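Periplasmic binding protein (Veillonella parvula, PDB 4N01) probably binds a metal chelate or a related small solute in the periplasm and delivers it to an ABC transporter in the membrane. Local coordinates at residues A[48-53]-A[150-155]; A[129-134]-A[156-161]. All coordinates share one frame; numbering follows the deposited sequence.

Contact 1. Residues A[48-53]-A[150-155]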
loop_
_atom_site.group_PDB
_atom_site.type_symbol
_atom_site.label_atom_id
_atom_site.label_comp_id
_atom_site.label_asym_id
_atom_site.label_seq_id
_atom_site.Cartn_x
_atom_site.Cartn_y
_atom_site.Cartn_z
ATOM N N GLU A 48 -2.568 -16.875 -10.807
ATOM C CA GLU A 48 -3.541 -15.829 -10.489
ATOM C C GLU A 48 -4.931 -16.270 -10.946
ATOM O O GLU A 48 -5.059 -17.120 -11.828
ATOM C CB GLU A 48 -3.174 -14.490 -11.154
ATOM C CG GLU A 48 -1.744 -14.004 -10.908
ATOM C CD GLU A 48 -1.476 -13.626 -9.461
ATOM O OE1 GLU A 48 -2.439 -13.470 -8.671
ATOM O OE2 GLU A 48 -0.284 -13.478 -9.100
ATOM N N THR A 49 -5.969 -15.691 -10.347
ATOM C CA THR A 49 -7.343 -16.018 -10.719
ATOM C C THR A 49 -8.122 -14.750 -11.040
ATOM O O THR A 49 -8.158 -13.817 -10.236
ATOM C CB THR A 49 -8.057 -16.798 -9.606
ATOM O OG1 THR A 49 -7.404 -18.064 -9.425
ATOM C CG2 THR A 49 -9.525 -17.037 -9.972
ATOM N N PHE A 50 -8.717 -14.708 -12.231
ATOM C CA PHE A 50 -9.507 -13.552 -12.657
ATOM C C PHE A 50 -10.856 -14.030 -13.176
ATOM O O PHE A 50 -10.900 -14.827 -14.115
ATOM C CB PHE A 50 -8.796 -12.791 -13.781
ATOM C CG PHE A 50 -7.384 -12.381 -13.452
ATOM C CD1 PHE A 50 -7.131 -11.232 -12.719
ATOM C CD2 PHE A 50 -6.311 -13.134 -13.902
ATOM C CE1 PHE A 50 -5.829 -10.848 -12.427
ATOM C CE2 PHE A 50 -5.010 -12.757 -13.619
ATOM C CZ PHE A 50 -4.768 -11.612 -12.877
ATOM N N ASP A 51 -11.940 -13.535 -12.580
ATOM C CA ASP A 51 -13.299 -13.940 -12.954
ATOM C C ASP A 51 -13.462 -15.454 -12.904
ATOM O O ASP A 51 -14.026 -16.054 -13.818
ATOM C CB ASP A 51 -13.671 -13.431 -14.355
ATOM C CG ASP A 51 -14.021 -11.953 -14.375
ATOM O OD1 ASP A 51 -13.586 -11.210 -13.469
ATOM O OD2 ASP A 51 -14.735 -11.537 -15.314
ATOM N N GLY A 52 -12.947 -16.067 -11.844
ATOM C CA GLY A 52 -13.086 -17.499 -11.654
ATOM C C GLY A 52 -12.183 -18.351 -12.528
ATOM O O GLY A 52 -12.164 -19.576 -12.396
ATOM N N THR A 53 -11.438 -17.717 -13.428
ATOM C CA THR A 53 -10.513 -18.456 -14.278
ATOM C C THR A 53 -9.105 -18.405 -13.698
ATOM O O THR A 53 -8.502 -17.333 -13.589
ATOM C CB THR A 53 -10.481 -17.909 -15.723
ATOM O OG1 THR A 53 -11.803 -17.931 -16.278
ATOM C CG2 THR A 53 -9.558 -18.762 -16.585
ATOM N N VAL A 150 1.016 -12.276 -22.209
ATOM C CA VAL A 150 1.521 -11.476 -21.097
ATOM C C VAL A 150 1.374 -12.264 -19.792
ATOM O O VAL A 150 0.304 -12.813 -19.520
ATOM C CB VAL A 150 0.742 -10.141 -20.970
ATOM C CG1 VAL A 150 1.210 -9.346 -19.746
ATOM C CG2 VAL A 150 0.881 -9.317 -22.251
ATOM N N ASN A 151 2.444 -12.326 -18.999
ATOM C CA ASN A 151 2.392 -12.904 -17.654
ATOM C C ASN A 151 1.921 -11.863 -16.646
ATOM O O ASN A 151 2.460 -10.754 -16.603
ATOM C CB ASN A 151 3.778 -13.419 -17.250
ATOM C CG ASN A 151 4.206 -14.642 -18.054
ATOM O OD1 ASN A 151 3.404 -15.549 -18.285
ATOM N ND2 ASN A 151 5.463 -14.666 -18.489
ATOM N N ILE A 152 0.926 -12.209 -15.829
ATOM C CA ILE A 152 0.396 -11.270 -14.851
ATOM C C ILE A 152 0.736 -11.753 -13.452
ATOM O O ILE A 152 0.537 -12.928 -13.127
ATOM C CB ILE A 152 -1.135 -11.157 -14.953
ATOM C CG1 ILE A 152 -1.540 -10.757 -16.372
ATOM C CG2 ILE A 152 -1.662 -10.143 -13.944
ATOM C CD1 ILE A 152 -3.047 -10.734 -16.599
ATOM N N TRP A 153 1.250 -10.852 -12.623
ATOM C CA TRP A 153 1.586 -11.184 -11.241
ATOM C C TRP A 153 1.038 -10.115 -10.328
ATOM O O TRP A 153 1.202 -8.924 -10.596
ATOM C CB TRP A 153 3.103 -11.238 -11.058
ATOM C CG TRP A 153 3.495 -11.508 -9.642
ATOM C CD1 TRP A 153 3.446 -12.708 -8.998
ATOM C CD2 TRP A 153 3.984 -10.556 -8.687
ATOM N NE1 TRP A 153 3.879 -12.564 -7.702
ATOM C CE2 TRP A 153 4.217 -11.252 -7.488
ATOM C CE3 TRP A 153 4.247 -9.183 -8.734
ATOM C CZ2 TRP A 153 4.703 -10.624 -6.339
ATOM C CZ3 TRP A 153 4.735 -8.559 -7.595
ATOM C CH2 TRP A 153 4.958 -9.284 -6.414
ATOM N N ILE A 154 0.406 -10.529 -9.237
ATOM C CA ILE A 154 -0.145 -9.579 -8.270
ATOM C C ILE A 154 0.376 -9.915 -6.878
ATOM O O ILE A 154 0.303 -11.076 -6.461
ATOM C CB ILE A 154 -1.686 -9.658 -8.244
ATOM C CG1 ILE A 154 -2.246 -9.281 -9.620
ATOM C CG2 ILE A 154 -2.261 -8.741 -7.157
ATOM C CD1 ILE A 154 -3.723 -9.559 -9.763
ATOM N N PRO A 155 0.929 -8.914 -6.171
ATOM C CA PRO A 155 1.383 -9.159 -4.795
ATOM C C PRO A 155 0.273 -9.792 -3.953
ATOM O O PRO A 155 -0.882 -9.336 -3.980
ATOM C CB PRO A 155 1.718 -7.760 -4.279
ATOM C CG PRO A 155 2.153 -7.000 -5.530
ATOM C CD PRO A 155 1.240 -7.546 -6.630
HETATM O O HOH W 1 0.435 -13.641 -6.472
#
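Glu48 OE2 is held by two groups at once: the backbone N of Ile154 donates to it at 3.0 Å in a nearly straight bond (165° at the hydrogen), and a water lies 2.7 Å from OE2. The amide arrives from steeply above the carboxylate plane. The same water sits 2.6 Å from Ile154 O, so one carboxylate oxygen is tied to the backbone N and O of the same residue, Ile154, directly and through water. The Glu48 chain bends at chi2 (-67°), which turns CD toward the Ile154 backbone, CD lying 3.6 Å from Ile154 N. Glu48 CG is 3.4 Å from Ile152 O, a van der Waals contact, while OE1 rests against Ile154 CB. An alanine in place of Glu48 would probably leave the Ile154 amide without this acceptor and the water without one of its anchors. Apolar contact comes from Phe50, two residues along the same strand. Its CE1 meets Ile154 CD1 at 3.6 Å, tip to tip, and its CZ touches Ile152 CG2, also at 3.6 Å, the two side chains crossing at a slant. Phe50 also closes the two-residue loop of a beta-hairpin: it exchanges backbone hydrogen bonds in both directions with Thr53 around a type I' turn. Strand 48-50 runs almost perpendicular to strand 151-153 (97° between directions, axes 8.3 Å apart), so side chains join them here instead of a ladder of backbone bonds. Strand 151-153 is an edge strand of the five-stranded parallel sheet, bonded to the chain at Asp126 and Ala128. The hairpin 44-59 packs across it, Trp46 donating to Ile152 O; Ala142 of helix 142-147 touches both Phe50 and Ile152, and helix 165-178 packs against Trp153.

Contact 2. Residues A[129-134]-A[156-161]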
loop_
_atom_site.group_PDB
_atom_site.type_symbol
_atom_site.label_atom_id
_atom_site.label_comp_id
_atom_site.label_asym_id
_atom_site.label_seq_id
_atom_site.Cartn_x
_atom_site.Cartn_y
_atom_site.Cartn_z
ATOM N N THR A 129 1.891 -6.052 -13.775
ATOM C CA THR A 129 1.582 -6.185 -12.352
ATOM C C THR A 129 0.832 -4.946 -11.881
ATOM O O THR A 129 0.883 -3.906 -12.539
ATOM C CB THR A 129 2.865 -6.365 -11.511
ATOM O OG1 THR A 129 2.514 -6.567 -10.129
ATOM C CG2 THR A 129 3.757 -5.132 -11.631
ATOM N N GLY A 130 0.131 -5.055 -10.754
ATOM C CA GLY A 130 -0.678 -3.956 -10.248
ATOM C C GLY A 130 -1.715 -4.446 -9.256
ATOM O O GLY A 130 -1.773 -5.641 -8.962
ATOM N N TRP A 131 -2.525 -3.533 -8.724
ATOM C CA TRP A 131 -3.685 -3.924 -7.935
ATOM C C TRP A 131 -4.627 -4.727 -8.833
ATOM O O TRP A 131 -4.636 -4.530 -10.050
ATOM C CB TRP A 131 -4.387 -2.683 -7.395
ATOM C CG TRP A 131 -3.699 -2.042 -6.223
ATOM C CD1 TRP A 131 -2.775 -1.033 -6.260
ATOM C CD2 TRP A 131 -3.886 -2.364 -4.835
ATOM N NE1 TRP A 131 -2.379 -0.707 -4.981
ATOM C CE2 TRP A 131 -3.047 -1.506 -4.089
ATOM C CE3 TRP A 131 -4.681 -3.288 -4.152
ATOM C CZ2 TRP A 131 -2.986 -1.546 -2.690
ATOM C CZ3 TRP A 131 -4.624 -3.325 -2.762
ATOM C CH2 TRP A 131 -3.777 -2.463 -2.050
ATOM N N PRO A 132 -5.387 -5.660 -8.247
ATOM C CA PRO A 132 -6.328 -6.518 -8.975
ATOM C C PRO A 132 -7.276 -5.769 -9.908
ATOM O O PRO A 132 -7.543 -6.269 -11.001
ATOM C CB PRO A 132 -7.121 -7.187 -7.849
ATOM C CG PRO A 132 -6.133 -7.310 -6.753
ATOM C CD PRO A 132 -5.302 -6.041 -6.828
ATOM N N ASP A 133 -7.770 -4.602 -9.506
ATOM C CA ASP A 133 -8.687 -3.834 -10.361
ATOM C C ASP A 133 -8.082 -3.416 -11.707
ATOM O O ASP A 133 -8.818 -3.178 -12.669
ATOM C CB ASP A 133 -9.227 -2.609 -9.625
ATOM C CG ASP A 133 -10.476 -2.918 -8.834
ATOM O OD1 ASP A 133 -10.663 -4.100 -8.468
ATOM O OD2 ASP A 133 -11.267 -1.982 -8.581
ATOM N N SER A 134 -6.750 -3.346 -11.770
ATOM C CA SER A 134 -6.027 -3.033 -13.005
ATOM C C SER A 134 -6.317 -4.038 -14.104
ATOM O O SER A 134 -6.100 -3.762 -15.284
ATOM C CB SER A 134 -4.505 -3.053 -12.762
ATOM O OG SER A 134 -4.139 -2.219 -11.675
ATOM N N GLU A 156 0.613 -10.851 -3.228
ATOM C CA GLU A 156 -0.348 -11.463 -2.318
ATOM C C GLU A 156 -0.857 -10.472 -1.288
ATOM O O GLU A 156 -1.971 -10.621 -0.781
ATOM C CB GLU A 156 0.267 -12.673 -1.615
ATOM C CG GLU A 156 0.552 -13.849 -2.551
ATOM C CD GLU A 156 -0.715 -14.503 -3.080
ATOM O OE1 GLU A 156 -1.699 -14.609 -2.311
ATOM O OE2 GLU A 156 -0.725 -14.908 -4.266
ATOM N N SER A 157 -0.050 -9.462 -0.974
ATOM C CA SER A 157 -0.429 -8.503 0.071
ATOM C C SER A 157 -1.612 -7.647 -0.381
ATOM O O SER A 157 -2.251 -6.957 0.417
ATOM C CB SER A 157 0.769 -7.633 0.491
ATOM O OG SER A 157 1.319 -6.941 -0.623
HETATM N N MSE A 158 -1.895 -7.700 -1.675
HETATM C CA MSE A 158 -2.993 -6.944 -2.258
HETATM C C MSE A 158 -4.212 -7.810 -2.565
HETATM O O MSE A 158 -5.181 -7.324 -3.140
HETATM C CB MSE A 158 -2.522 -6.271 -3.552
HETATM C CG MSE A 158 -1.361 -5.315 -3.358
HETATM SE SE MSE A 158 -0.797 -4.628 -5.090
HETATM C CE MSE A 158 0.659 -3.599 -4.359
ATOM N N LEU A 159 -4.172 -9.079 -2.166
ATOM C CA LEU A 159 -5.208 -10.039 -2.565
ATOM C C LEU A 159 -6.240 -10.402 -1.503
ATOM O O LEU A 159 -7.299 -10.949 -1.830
ATOM C CB LEU A 159 -4.576 -11.333 -3.091
ATOM C CG LEU A 159 -3.946 -11.198 -4.472
ATOM C CD1 LEU A 159 -3.406 -12.542 -4.956
ATOM C CD2 LEU A 159 -4.986 -10.663 -5.436
ATOM N N SER A 160 -5.947 -10.132 -0.235
ATOM C CA SER A 160 -6.879 -10.547 0.813
ATOM C C SER A 160 -6.668 -9.820 2.129
ATOM O O SER A 160 -5.659 -9.134 2.322
ATOM C CB SER A 160 -6.777 -12.052 1.067
ATOM O OG SER A 160 -5.767 -12.328 2.026
ATOM N N THR A 161 -7.623 -9.996 3.036
ATOM C CA THR A 161 -7.544 -9.384 4.358
ATOM C C THR A 161 -6.622 -10.147 5.306
ATOM O O THR A 161 -6.478 -9.779 6.469
ATOM C CB THR A 161 -8.928 -9.245 4.995
ATOM O OG1 THR A 161 -9.600 -10.506 4.923
ATOM C CG2 THR A 161 -9.751 -8.216 4.244
#
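Met158, modelled as selenomethionine, lies across one face of the Trp131 indole, the two side chains crossing at about a right angle. Its CB starts over the benzo end, 3.7 Å from Trp131 CZ3 and equally close to CE3. The next atom, CG, stands 3.8 Å from the centroid of the six-membered ring and only 8° off its normal, a CH-pi contact seated over the ring. SE is anti to CA (chi2 176°) and the tip, CE, is anti to CB, so the chain is extended and SE advances to the pyrrole part of the indole. There SE lies 3.9 Å from the five-membered ring centroid and 12° off the normal, which defines a Met-aromatic contact. SE also comes within 4.1 Å of Gly130 O, at the outer limit of packing. Beyond the indole, Met158 packs on Ala72 and Thr73 of helix 71-79. Both segments follow neighbouring parallel strands, 127-129 and 151-153, at their C-terminal ends, where open alpha/beta sheets of this kind commonly place ligands. Consistent with that, a glycerol, probably from the crystallisation liquor, is bound about 4 Å from the Trp131 side chain and may mark a pocket. Next to the indole, Pro132 extends the apolar surface: its CG lies 3.7 Å from Met158 O and 3.8 Å from Leu159 CD2, the latter pair crossing at a slant. The backbone under Trp131 is pinned by Ser134, whose OG donates to Trp131 O at 2.9 Å while Ser134 N donates to the same oxygen, both from one face of the carbonyl plane. Gly130 leaves room for that serine, since a CB there would run into Ser134 OG. On the other segment, Asp171 OD1 and OD2 take the amides of Glu156 and Ser157.

In the fold
Both contacts draw on the chain around strand 151-153: contact 1 on the strand itself, contact 2 on the loop that follows it. Contact 1 is mostly buried, about 19 Å from the centre of the chain, and pairs a hydrogen-bonded carboxylate with an aromatic-aliphatic patch. Contact 2, about 10 Å from that centre, is partly exposed and joins two loops through apolar, CH-pi and Met-aromatic packing. They meet directly: Thr129 OG1 lies 2.7 Å from Trp153 O, a probable hydrogen bond between neighbouring strands, and Ile154 CG2 packs 3.8 Å from Leu159 CD2. Leu159 thus reaches from the loop pair to Ile154, one of the residues on which the hairpin of contact 1 rests.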